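Local coordinates for Serine/threonine-protein kinase Tel1 (PDB 6SKY) that is a serine/threonine kinase of the ATM subfamily that probably senses DNA damage and activates checkpoint signalling by phosphorylating [ST]-Q sites, at residues E2407-N2412 and N2442-K2447. Residues are numbered along the deposited sequence; the frame is centred on the assembly and turned at random.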
loop_
_atom_site.group_PDB
_atom_site.type_symbol
_atom_site.label_atom_id
_atom_site.label_comp_id
_atom_site.label_asym_id
_atom_site.label_seq_id
_atom_site.Cartn_x
_atom_site.Cartn_y
_atom_site.Cartn_z
ATOM N N GLU A 2407 -43.752 8.229 -7.289
ATOM C CA GLU A 2407 -44.734 9.293 -7.120
ATOM C C GLU A 2407 -44.337 10.573 -7.837
ATOM O O GLU A 2407 -45.193 11.249 -8.411
ATOM C CB GLU A 2407 -44.948 9.588 -5.637
ATOM C CG GLU A 2407 -45.970 8.691 -4.978
ATOM C CD GLU A 2407 -45.397 7.355 -4.591
ATOM O OE1 GLU A 2407 -44.160 7.257 -4.478
ATOM O OE2 GLU A 2407 -46.181 6.404 -4.398
ATOM N N GLU A 2408 -43.055 10.917 -7.816
ATOM C CA GLU A 2408 -42.584 12.160 -8.404
ATOM C C GLU A 2408 -42.806 12.164 -9.906
ATOM O O GLU A 2408 -42.114 11.457 -10.640
ATOM C CB GLU A 2408 -41.109 12.357 -8.075
ATOM C CG GLU A 2408 -40.770 11.999 -6.644
ATOM C CD GLU A 2408 -39.465 12.600 -6.192
ATOM O OE1 GLU A 2408 -38.797 13.254 -7.016
ATOM O OE2 GLU A 2408 -39.107 12.429 -5.010
ATOM N N GLU A 2409 -43.758 12.970 -10.376
ATOM C CA GLU A 2409 -44.189 12.890 -11.766
ATOM C C GLU A 2409 -43.104 13.304 -12.749
ATOM O O GLU A 2409 -43.208 12.982 -13.936
ATOM C CB GLU A 2409 -45.434 13.747 -11.975
ATOM C CG GLU A 2409 -46.405 13.177 -12.992
ATOM C CD GLU A 2409 -46.929 11.802 -12.603
ATOM O OE1 GLU A 2409 -46.992 11.501 -11.393
ATOM O OE2 GLU A 2409 -47.278 11.019 -13.509
ATOM N N VAL A 2410 -42.067 13.996 -12.284
ATOM C CA VAL A 2410 -40.964 14.364 -13.162
ATOM C C VAL A 2410 -40.196 13.124 -13.606
ATOM O O VAL A 2410 -39.847 12.974 -14.789
ATOM C CB VAL A 2410 -40.067 15.385 -12.443
ATOM C CG1 VAL A 2410 -38.608 15.081 -12.661
ATOM C CG2 VAL A 2410 -40.405 16.787 -12.906
ATOM N N ALA A 2411 -39.936 12.211 -12.669
ATOM C CA ALA A 2411 -39.290 10.955 -13.017
ATOM C C ALA A 2411 -40.128 10.174 -14.010
ATOM O O ALA A 2411 -39.599 9.596 -14.964
ATOM C CB ALA A 2411 -39.045 10.129 -11.760
ATOM N N ASN A 2412 -41.442 10.161 -13.816
ATOM C CA ASN A 2412 -42.296 9.410 -14.720
ATOM C C ASN A 2412 -42.355 10.045 -16.097
ATOM O O ASN A 2412 -42.457 9.330 -17.092
ATOM C CB ASN A 2412 -43.685 9.263 -14.122
ATOM C CG ASN A 2412 -43.673 8.463 -12.849
ATOM O OD1 ASN A 2412 -42.901 7.525 -12.710
ATOM N ND2 ASN A 2412 -44.518 8.836 -11.905
ATOM N N ASN A 2442 -54.362 3.292 -12.702
ATOM C CA ASN A 2442 -54.518 4.306 -13.738
ATOM C C ASN A 2442 -53.522 5.451 -13.608
ATOM O O ASN A 2442 -53.669 6.468 -14.292
ATOM C CB ASN A 2442 -55.940 4.872 -13.770
ATOM C CG ASN A 2442 -56.394 5.208 -15.164
ATOM O OD1 ASN A 2442 -56.080 4.498 -16.115
ATOM N ND2 ASN A 2442 -57.132 6.299 -15.299
ATOM N N THR A 2443 -52.514 5.317 -12.752
ATOM C CA THR A 2443 -51.449 6.298 -12.679
ATOM C C THR A 2443 -50.547 6.175 -13.902
ATOM O O THR A 2443 -50.663 5.242 -14.696
ATOM C CB THR A 2443 -50.635 6.104 -11.406
ATOM O OG1 THR A 2443 -51.469 5.527 -10.398
ATOM C CG2 THR A 2443 -50.116 7.432 -10.904
ATOM N N LEU A 2444 -49.638 7.137 -14.061
ATOM C CA LEU A 2444 -48.673 7.036 -15.148
ATOM C C LEU A 2444 -47.629 5.971 -14.852
ATOM O O LEU A 2444 -47.195 5.249 -15.756
ATOM C CB LEU A 2444 -48.010 8.386 -15.397
ATOM C CG LEU A 2444 -46.987 8.420 -16.531
ATOM C CD1 LEU A 2444 -47.591 7.905 -17.814
ATOM C CD2 LEU A 2444 -46.470 9.813 -16.725
ATOM N N PHE A 2445 -47.220 5.855 -13.591
ATOM C CA PHE A 2445 -46.272 4.815 -13.222
ATOM C C PHE A 2445 -46.795 3.441 -13.597
ATOM O O PHE A 2445 -46.048 2.605 -14.108
ATOM C CB PHE A 2445 -45.977 4.880 -11.731
ATOM C CG PHE A 2445 -45.099 3.774 -11.243
ATOM C CD1 PHE A 2445 -45.633 2.690 -10.596
ATOM C CD2 PHE A 2445 -43.742 3.822 -11.426
ATOM C CE1 PHE A 2445 -44.833 1.680 -10.150
ATOM C CE2 PHE A 2445 -42.946 2.812 -10.976
ATOM C CZ PHE A 2445 -43.494 1.743 -10.343
ATOM N N GLN A 2446 -48.083 3.193 -13.374
ATOM C CA GLN A 2446 -48.620 1.882 -13.705
ATOM C C GLN A 2446 -48.797 1.707 -15.203
ATOM O O GLN A 2446 -48.618 0.602 -15.715
ATOM C CB GLN A 2446 -49.937 1.647 -12.978
ATOM C CG GLN A 2446 -49.804 1.633 -11.481
ATOM C CD GLN A 2446 -48.915 0.523 -10.985
ATOM O OE1 GLN A 2446 -48.314 0.627 -9.923
ATOM N NE2 GLN A 2446 -48.837 -0.556 -11.744
ATOM N N LYS A 2447 -49.119 2.770 -15.928
ATOM C CA LYS A 2447 -49.240 2.632 -17.371
ATOM C C LYS A 2447 -47.892 2.383 -18.025
ATOM O O LYS A 2447 -47.833 1.799 -19.109
ATOM C CB LYS A 2447 -49.901 3.867 -17.966
ATOM C CG LYS A 2447 -51.350 3.998 -17.583
ATOM C CD LYS A 2447 -51.994 5.180 -18.260
ATOM C CE LYS A 2447 -53.501 5.132 -18.108
ATOM N NZ LYS A 2447 -54.167 6.185 -18.915
#
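Leu2444 packs against the side chains of Glu2409 and Asn2412 through van der Waals contacts, one to a carboxylate oxygen and one to aliphatic carbon. Its CG stands anti to the backbone N (chi1 -179°), and from there CD2 reaches the CB of Asn2412 at 3.9 Å. The same methyl lies 3.5 Å from OE2 of Glu2409, whose chain bends at chi2 and lays the carboxylate beside the leucine, with OE2 also close to Leu2444 CB. This is plain van der Waals contact of a carboxylate oxygen with aliphatic carbon. With an alanine at Leu2444 the isobutyl end would be lost, which would probably leave Asn2412 CB without its partner and remove one of the carbons against which OE2 rests.

Each segment runs from a loop into the first turn of a helix, 2409-2418 and 2444-2459, in the all-helical FAT region of this PI3/PI4-kinase family member, well away from the nucleotide and magnesium sites. Glu2408 and Thr2443 occupy the N-cap positions, so the contact joins two helix starts, with Asn2412 and Phe2445 closest in backbone register, their CA atoms 6.3 Å apart. Val2410 and Ala2411 rest on helix 2348-2387.

The polar end of Asn2412 meets an aromatic edge. Its OD1 lies near the plane of the Phe2445 ring, 4.0 Å from CD2, while the amide and ring planes are inclined by 46°. Both ends of this buried amide are bound, OD1 by NE1 of Trp2402 and ND2 by the backbone O of Ser2406, which should fix its rotation. Trp2402 also packs edge-to-face with Phe2445.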